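Local coordinates for protein Poly(Beta-D-mannuronate) lyase (Pseudopedobacter saltans, PDB 7O79) that probably cleaves alginate as a poly(beta-D-mannuronate) lyase of polysaccharide lyase family 6, built as a parallel beta-helix, at residues A70-V75 with S95-L100; H359-T364 with L396-G401; V233-N238 with G257-G262. All blocks are in the same frame, centred on the assembly; numbering follows the deposited sequence.

Contact 1: residues A70-V75 with S95-L100; sequences APYLVV and SDYCKL
Tyr72 and Tyr97 meet obliquely: CD1 and CE1 of Tyr72 lie against CB of Tyr97, the closer approach being CD1 to CB at 3.6 Å, and CE1 just reaches the start of the Tyr97 ring at CG. Both tyrosines have positive phi and psi, in the left-handed helical region, so the two chains turn in the same way just before their strands begin. A backbone hydrogen bond from Tyr72 N to Asp96 O joins the turns directly. Within its own segment, Pro71 places CB 3.7 Å above one face of the Tyr72 ring, toward the rim. Pro71 also meets Ser95, whose OG is 3.4 Å from Pro71 CD; the proline nitrogen has no hydrogen to offer that hydroxyl. Cys98 carries SG beside its backbone N (chi1 -62°), where the sulphur takes a weak hydrogen bond from Leu73 N at 3.6 Å and also faces Ala70 O, a buried carbonyl with no hydrogen-bond partner in the model.

Beyond this turn the segments become parallel strands of successive coils of the beta-helix. Lys99 N bonds to Leu73 O at 2.9 Å, and Lys99 O accepts from Val75 N at the same 2.9 Å separation, which sets Val74 beside Lys99 and Val75 beside Leu100. Val74 and Lys99 share one face and run side by side; a bend at chi3 (44°) sets Lys99 CE 4.1 Å from Val74 CG1. The lysine NZ forms a salt bridge with Glu101. On the other face, Leu100 CD1 packs 3.7 Å from Val75 CG1. Leu66 and Phe68 touch Val75 there, while Ile91 and Phe93 touch Leu100, evidence that this pair belongs to the apolar interior between the helix walls.

Contact 2: residues H359-T364 with L396-G401; sequences HNIIST and LVYDNG
Ile361 and Leu396, followed by Ile362 and Val397, pair as parallel strands through three backbone hydrogen bonds. Leu396 N donates to Asn360 O, Ile362 N to Leu396 O and Tyr398 N to Ile362 O, all within 2.8 to 3.0 Å. This joins strand 391-397 to strand 356-364, the last pairing in its wall of the beta-helix.

Apolar contact is sparser. CG2 of Ile361, anti to the backbone N, approaches Tyr398 CE1 obliquely at 3.8 Å, and Ile362 CD1 is 4.5 Å from Val397 CG2.

Polar side chains close the far end. Ser363 places OG between its backbone N and carbonyl carbon (chi1 86°), facing Asn400 OD1; the modelled separation of 2.5 Å is very short, so its exact value is doubtful. Asn327 meets both partners, its N bonding to Ser363 OG and its OD1 to Asn400 ND2. Water 1 accepts from Thr364 N and donates to Tyr398 O at 2.8 Å, bridging the backbones.

Once the strand pairing ends, therefore, the segments are joined largely through intermediaries, Asn327 holding Ser363 and Asn400 together and the water spanning the two main chains.

Contact 3: residues V233-N238 with G257-G262; sequences VGRSGN and GIRLAG
Val233 and Gly234 run parallel to Arg259 and Leu260, the two short strand axes 4.6 Å apart at closest approach and inclined by 17°. Both polar backbone atoms of Gly234 bond to the 257-262 segment: its N donates to Arg259 O at 2.8 Å, and its O accepts from Ala261 N at 2.9 Å. Such pairing joins successive coils of a beta-helix, here within the wall containing strands 230-236 and 255-260.

Val233 and Arg259 carry the side-chain contact. Arg259 sends CG anti to its backbone N (chi1 161°) and then bends at chi3 (81°), and the guanidinium comes to lie across the valine, with Val233 CG1 3.7 Å above the centre of its plane. Tyr256 OH accepts from Arg259 NE, while NH1 makes a weak bond to water 2, which donates to Gly234 O at 3.1 Å. An alanine in place of Arg259 would probably leave Val233 CG1 without its flat cover and Tyr256 OH without the NE-H it accepts. Arg235 NE lies 5.3 Å from Arg259 NH1, like charges that may repel; Arg235 NH1 bonds to Arg311 O, and Tyr312 gives Arg235 a cation-pi partner.

On the other face Leu260 CD1 rests 3.9 Å from Gly234 CA, and a CB on Gly234 would clash with that methyl. Farther on, Asn238 OD1 approaches Gly262 CA at 3.5 Å and accepts from Gln263 N. A CB on Gly262 would collide with Gly237 O.

The evidence points to two kinds of fit: a cationic guanidinium laid over a valine methyl, its NE bonded to Tyr256 OH and its NH1 only weakly to water, and close backbone approach at Gly234 and Gly262, whereas Gly237 is required by its own backbone angles.

How the contacts relate
All three contacts join parallel strands of neighbouring coils in one beta-helix, in the chain order 1, 3, 2. Contacts 1 and 2 belong to the same run of paired strands but lie on opposite sides of the chain's centre, 46 Å apart between centres. Contact 3 belongs to a second run; its centre is 30 Å from that of contact 1 and 23 Å from that of contact 2, with nearest atoms about 21 Å and 9 Å away. No bound ligand fixes the active site, but contact 3, where Arg235 touches Lys214 and Glu209 of the adjoining strand, is probably the closest to the substrate cleft, as in PL6 relatives; contacts 1 and 2 are structural pairings toward the two ends.

Contact 1: residues A70-V75 with S95-L100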
# COMPACT_ATOMS: atom_id res chain seq x y z
N ALA A 70 3.14 -13.71 20.43
CA ALA A 70 4.40 -13.67 21.16
C ALA A 70 5.53 -13.53 20.14
O ALA A 70 5.34 -13.84 18.96
CB ALA A 70 4.59 -14.93 22.03
N PRO A 71 6.69 -13.02 20.55
CA PRO A 71 7.73 -12.69 19.56
C PRO A 71 8.47 -13.92 19.05
O PRO A 71 8.46 -14.99 19.66
CB PRO A 71 8.67 -11.76 20.33
CG PRO A 71 8.53 -12.18 21.76
CD PRO A 71 7.06 -12.57 21.91
N TYR A 72 9.12 -13.72 17.89
CA TYR A 72 10.01 -14.71 17.26
C TYR A 72 9.29 -15.99 16.89
O TYR A 72 9.82 -17.09 17.08
CB TYR A 72 11.23 -15.01 18.14
CG TYR A 72 11.77 -13.80 18.85
CD1 TYR A 72 12.27 -12.72 18.13
CD2 TYR A 72 11.80 -13.74 20.24
CE1 TYR A 72 12.77 -11.60 18.78
CE2 TYR A 72 12.30 -12.63 20.90
CZ TYR A 72 12.79 -11.56 20.15
OH TYR A 72 13.29 -10.46 20.80
N LEU A 73 8.10 -15.86 16.29
CA LEU A 73 7.31 -16.99 15.84
C LEU A 73 7.19 -16.97 14.32
O LEU A 73 6.97 -15.91 13.72
CB LEU A 73 5.92 -16.98 16.48
CG LEU A 73 5.90 -17.02 18.01
CD1 LEU A 73 4.47 -17.08 18.51
CD2 LEU A 73 6.70 -18.23 18.49
N VAL A 74 7.30 -18.14 13.72
CA VAL A 74 7.27 -18.30 12.27
C VAL A 74 6.13 -19.24 11.92
O VAL A 74 5.95 -20.27 12.57
CB VAL A 74 8.61 -18.86 11.74
CG1 VAL A 74 8.57 -19.03 10.22
CG2 VAL A 74 9.78 -17.97 12.18
N VAL A 75 5.38 -18.88 10.88
CA VAL A 75 4.31 -19.72 10.36
C VAL A 75 4.57 -19.92 8.88
O VAL A 75 4.82 -18.95 8.16
CB VAL A 75 2.92 -19.10 10.60
CG1 VAL A 75 1.86 -19.83 9.78
CG2 VAL A 75 2.56 -19.12 12.09
N SER A 95 2.54 -9.07 17.82
CA SER A 95 3.77 -9.08 18.60
C SER A 95 4.89 -8.60 17.68
O SER A 95 4.64 -7.94 16.67
CB SER A 95 4.02 -10.48 19.19
OG SER A 95 5.02 -10.44 20.18
N ASP A 96 6.14 -8.93 18.02
CA ASP A 96 7.30 -8.42 17.31
C ASP A 96 8.14 -9.54 16.71
O ASP A 96 8.20 -10.64 17.24
CB ASP A 96 8.23 -7.56 18.19
CG ASP A 96 7.49 -6.50 18.99
OD1 ASP A 96 6.48 -5.95 18.50
OD2 ASP A 96 7.98 -6.18 20.09
N TYR A 97 8.77 -9.23 15.57
CA TYR A 97 9.74 -10.13 14.95
C TYR A 97 9.14 -11.50 14.65
O TYR A 97 9.78 -12.53 14.87
CB TYR A 97 11.01 -10.25 15.80
CG TYR A 97 11.98 -9.11 15.59
CD1 TYR A 97 12.75 -9.04 14.44
CD2 TYR A 97 12.13 -8.11 16.55
CE1 TYR A 97 13.64 -8.00 14.23
CE2 TYR A 97 13.02 -7.06 16.36
CZ TYR A 97 13.78 -7.02 15.19
OH TYR A 97 14.68 -6.00 14.96
N CYS A 98 7.91 -11.52 14.17
CA CYS A 98 7.33 -12.76 13.66
C CYS A 98 7.37 -12.77 12.14
O CYS A 98 7.59 -11.74 11.50
CB CYS A 98 5.90 -12.95 14.17
SG CYS A 98 5.79 -13.10 15.97
N LYS A 99 7.16 -13.96 11.56
CA LYS A 99 7.24 -14.12 10.12
C LYS A 99 6.16 -15.06 9.63
O LYS A 99 5.96 -16.14 10.18
CB LYS A 99 8.62 -14.65 9.68
CG LYS A 99 8.74 -14.78 8.15
CD LYS A 99 10.19 -15.06 7.70
CE LYS A 99 10.87 -16.11 8.58
NZ LYS A 99 11.76 -17.03 7.81
N LEU A 100 5.48 -14.65 8.56
CA LEU A 100 4.58 -15.52 7.81
C LEU A 100 5.18 -15.75 6.44
O LEU A 100 5.56 -14.80 5.76
CB LEU A 100 3.19 -14.89 7.65
CG LEU A 100 2.22 -15.70 6.77
CD1 LEU A 100 1.83 -16.96 7.52
CD2 LEU A 100 0.99 -14.90 6.38

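Contact 2: residues H359-T364 with L396-G401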
# COMPACT_ATOMS: atom_id res chain seq x y z
N HIS A 359 13.90 15.29 -15.34
CA HIS A 359 14.43 14.05 -15.91
C HIS A 359 13.37 12.96 -16.02
O HIS A 359 13.66 11.77 -15.87
CB HIS A 359 15.65 13.58 -15.12
CG HIS A 359 16.77 14.57 -15.12
ND1 HIS A 359 16.83 15.64 -14.25
CD2 HIS A 359 17.86 14.68 -15.92
CE1 HIS A 359 17.92 16.35 -14.50
NE2 HIS A 359 18.56 15.79 -15.51
N ASN A 360 12.16 13.35 -16.36
CA ASN A 360 11.06 12.41 -16.57
C ASN A 360 10.80 12.25 -18.06
O ASN A 360 10.99 13.19 -18.84
CB ASN A 360 9.80 12.92 -15.86
CG ASN A 360 9.99 12.99 -14.35
OD1 ASN A 360 10.11 11.96 -13.68
ND2 ASN A 360 10.07 14.21 -13.82
N ILE A 361 10.35 11.06 -18.45
CA ILE A 361 9.93 10.76 -19.82
C ILE A 361 8.41 10.60 -19.80
O ILE A 361 7.88 9.93 -18.91
CB ILE A 361 10.61 9.49 -20.35
CG1 ILE A 361 12.07 9.77 -20.68
CG2 ILE A 361 9.83 8.92 -21.57
CD1 ILE A 361 12.81 8.55 -21.18
N ILE A 362 7.72 11.23 -20.77
CA ILE A 362 6.26 11.29 -20.79
C ILE A 362 5.73 11.14 -22.21
O ILE A 362 6.26 11.74 -23.16
CB ILE A 362 5.71 12.60 -20.19
CG1 ILE A 362 6.30 12.93 -18.81
CG2 ILE A 362 4.19 12.56 -20.10
CD1 ILE A 362 6.47 14.42 -18.59
N SER A 363 4.64 10.40 -22.34
CA SER A 363 3.77 10.49 -23.51
C SER A 363 2.34 10.23 -23.06
O SER A 363 2.10 9.49 -22.10
CB SER A 363 4.22 9.52 -24.62
OG SER A 363 3.67 8.22 -24.44
N THR A 364 1.38 10.90 -23.73
CA THR A 364 -0.03 10.83 -23.41
C THR A 364 -0.80 10.44 -24.67
O THR A 364 -0.39 10.76 -25.78
CB THR A 364 -0.60 12.18 -22.86
OG1 THR A 364 -0.71 13.15 -23.92
CG2 THR A 364 0.26 12.74 -21.72
N LEU A 396 11.18 14.99 -21.00
CA LEU A 396 11.17 14.68 -22.42
C LEU A 396 9.82 14.10 -22.81
O LEU A 396 9.43 13.04 -22.32
CB LEU A 396 12.32 13.73 -22.75
CG LEU A 396 12.41 13.18 -24.16
CD1 LEU A 396 12.45 14.30 -25.21
CD2 LEU A 396 13.67 12.33 -24.25
N VAL A 397 9.11 14.80 -23.69
CA VAL A 397 7.79 14.39 -24.14
C VAL A 397 7.91 13.83 -25.55
O VAL A 397 8.28 14.55 -26.49
CB VAL A 397 6.79 15.56 -24.11
CG1 VAL A 397 5.41 15.07 -24.52
CG2 VAL A 397 6.74 16.19 -22.71
N TYR A 398 7.57 12.55 -25.70
CA TYR A 398 7.60 11.85 -26.97
C TYR A 398 6.26 11.92 -27.68
O TYR A 398 5.21 12.02 -27.06
CB TYR A 398 7.96 10.38 -26.79
CG TYR A 398 9.41 10.12 -26.49
CD1 TYR A 398 9.93 10.33 -25.22
CD2 TYR A 398 10.27 9.70 -27.49
CE1 TYR A 398 11.26 10.08 -24.95
CE2 TYR A 398 11.61 9.47 -27.23
CZ TYR A 398 12.11 9.66 -25.97
OH TYR A 398 13.44 9.41 -25.71
N ASP A 399 6.32 11.85 -29.02
CA ASP A 399 5.14 11.56 -29.81
C ASP A 399 4.62 10.20 -29.36
O ASP A 399 5.36 9.22 -29.34
CB ASP A 399 5.50 11.56 -31.31
CG ASP A 399 4.31 11.25 -32.20
OD1 ASP A 399 3.25 10.80 -31.73
OD2 ASP A 399 4.45 11.48 -33.42
N ASN A 400 3.35 10.14 -28.95
CA ASN A 400 2.81 8.87 -28.51
C ASN A 400 2.75 7.83 -29.62
O ASN A 400 2.68 6.63 -29.33
CB ASN A 400 1.43 9.07 -27.90
CG ASN A 400 1.07 7.97 -26.93
OD1 ASN A 400 1.71 7.82 -25.90
ND2 ASN A 400 0.01 7.24 -27.23
N GLY A 401 2.78 8.25 -30.88
CA GLY A 401 2.84 7.32 -31.98
C GLY A 401 4.24 6.95 -32.40
O GLY A 401 4.40 6.22 -33.38
O HOH W 1 2.60 12.50 -26.21

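Contact 3: residues V233-N238 with G257-G262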
# COMPACT_ATOMS: atom_id res chain seq x y z
N VAL A 233 -0.88 5.44 -3.84
CA VAL A 233 -1.29 6.74 -3.32
C VAL A 233 -0.65 7.00 -1.95
O VAL A 233 -0.82 6.20 -1.02
CB VAL A 233 -2.83 6.86 -3.23
CG1 VAL A 233 -3.23 8.18 -2.61
CG2 VAL A 233 -3.44 6.74 -4.62
N GLY A 234 0.09 8.10 -1.85
CA GLY A 234 0.36 8.73 -0.57
C GLY A 234 -0.80 9.64 -0.18
O GLY A 234 -0.87 10.79 -0.60
N ARG A 235 -1.76 9.12 0.58
CA ARG A 235 -2.95 9.90 0.93
C ARG A 235 -2.68 10.89 2.06
O ARG A 235 -3.14 12.04 2.01
CB ARG A 235 -4.09 8.96 1.33
CG ARG A 235 -5.33 9.67 1.88
CD ARG A 235 -5.97 10.64 0.88
NE ARG A 235 -7.13 11.30 1.46
CZ ARG A 235 -7.09 12.38 2.24
NH1 ARG A 235 -5.93 12.99 2.49
NH2 ARG A 235 -8.23 12.87 2.73
N SER A 236 -1.99 10.44 3.10
CA SER A 236 -1.64 11.26 4.25
C SER A 236 -0.18 11.00 4.59
O SER A 236 0.44 10.05 4.09
CB SER A 236 -2.53 10.95 5.47
OG SER A 236 -3.81 11.51 5.26
N GLY A 237 0.38 11.87 5.43
CA GLY A 237 1.75 11.68 5.88
C GLY A 237 2.78 12.29 4.94
O GLY A 237 2.47 12.92 3.92
N ASN A 238 4.04 12.09 5.33
CA ASN A 238 5.17 12.81 4.77
C ASN A 238 6.39 11.89 4.67
O ASN A 238 6.46 10.86 5.33
CB ASN A 238 5.51 14.06 5.61
CG ASN A 238 4.31 14.99 5.81
OD1 ASN A 238 3.87 15.65 4.86
ND2 ASN A 238 3.75 15.04 7.02
N GLY A 257 -1.38 5.99 -12.23
CA GLY A 257 -0.03 5.80 -11.74
C GLY A 257 0.17 6.06 -10.26
O GLY A 257 -0.22 5.27 -9.40
N ILE A 258 0.82 7.19 -9.98
CA ILE A 258 1.23 7.55 -8.63
C ILE A 258 0.57 8.87 -8.25
O ILE A 258 0.48 9.79 -9.07
CB ILE A 258 2.77 7.62 -8.55
CG1 ILE A 258 3.36 6.23 -8.84
CG2 ILE A 258 3.25 8.12 -7.20
CD1 ILE A 258 4.83 6.23 -9.29
N ARG A 259 0.10 8.95 -7.00
CA ARG A 259 -0.56 10.15 -6.50
C ARG A 259 -0.09 10.45 -5.08
O ARG A 259 -0.08 9.56 -4.22
CB ARG A 259 -2.07 9.99 -6.53
CG ARG A 259 -2.79 10.97 -5.64
CD ARG A 259 -4.22 11.18 -6.09
NE ARG A 259 -5.15 10.14 -5.65
CZ ARG A 259 -5.80 10.11 -4.48
NH1 ARG A 259 -5.57 11.05 -3.56
NH2 ARG A 259 -6.67 9.14 -4.23
N LEU A 260 0.29 11.71 -4.82
CA LEU A 260 0.85 12.09 -3.53
C LEU A 260 0.16 13.32 -2.96
O LEU A 260 -0.14 14.28 -3.70
CB LEU A 260 2.35 12.43 -3.60
CG LEU A 260 3.43 11.34 -3.58
CD1 LEU A 260 3.35 10.53 -2.27
CD2 LEU A 260 3.36 10.47 -4.79
N ALA A 261 -0.04 13.31 -1.65
CA ALA A 261 -0.12 14.53 -0.84
C ALA A 261 1.05 14.54 0.14
O ALA A 261 1.54 13.48 0.53
CB ALA A 261 -1.45 14.61 -0.06
N GLY A 262 1.50 15.73 0.54
CA GLY A 262 2.47 15.84 1.61
C GLY A 262 3.87 16.18 1.12
O GLY A 262 4.14 16.33 -0.07
O HOH W 2 -3.08 12.14 -2.34
O HOH W 3 1.71 10.48 1.74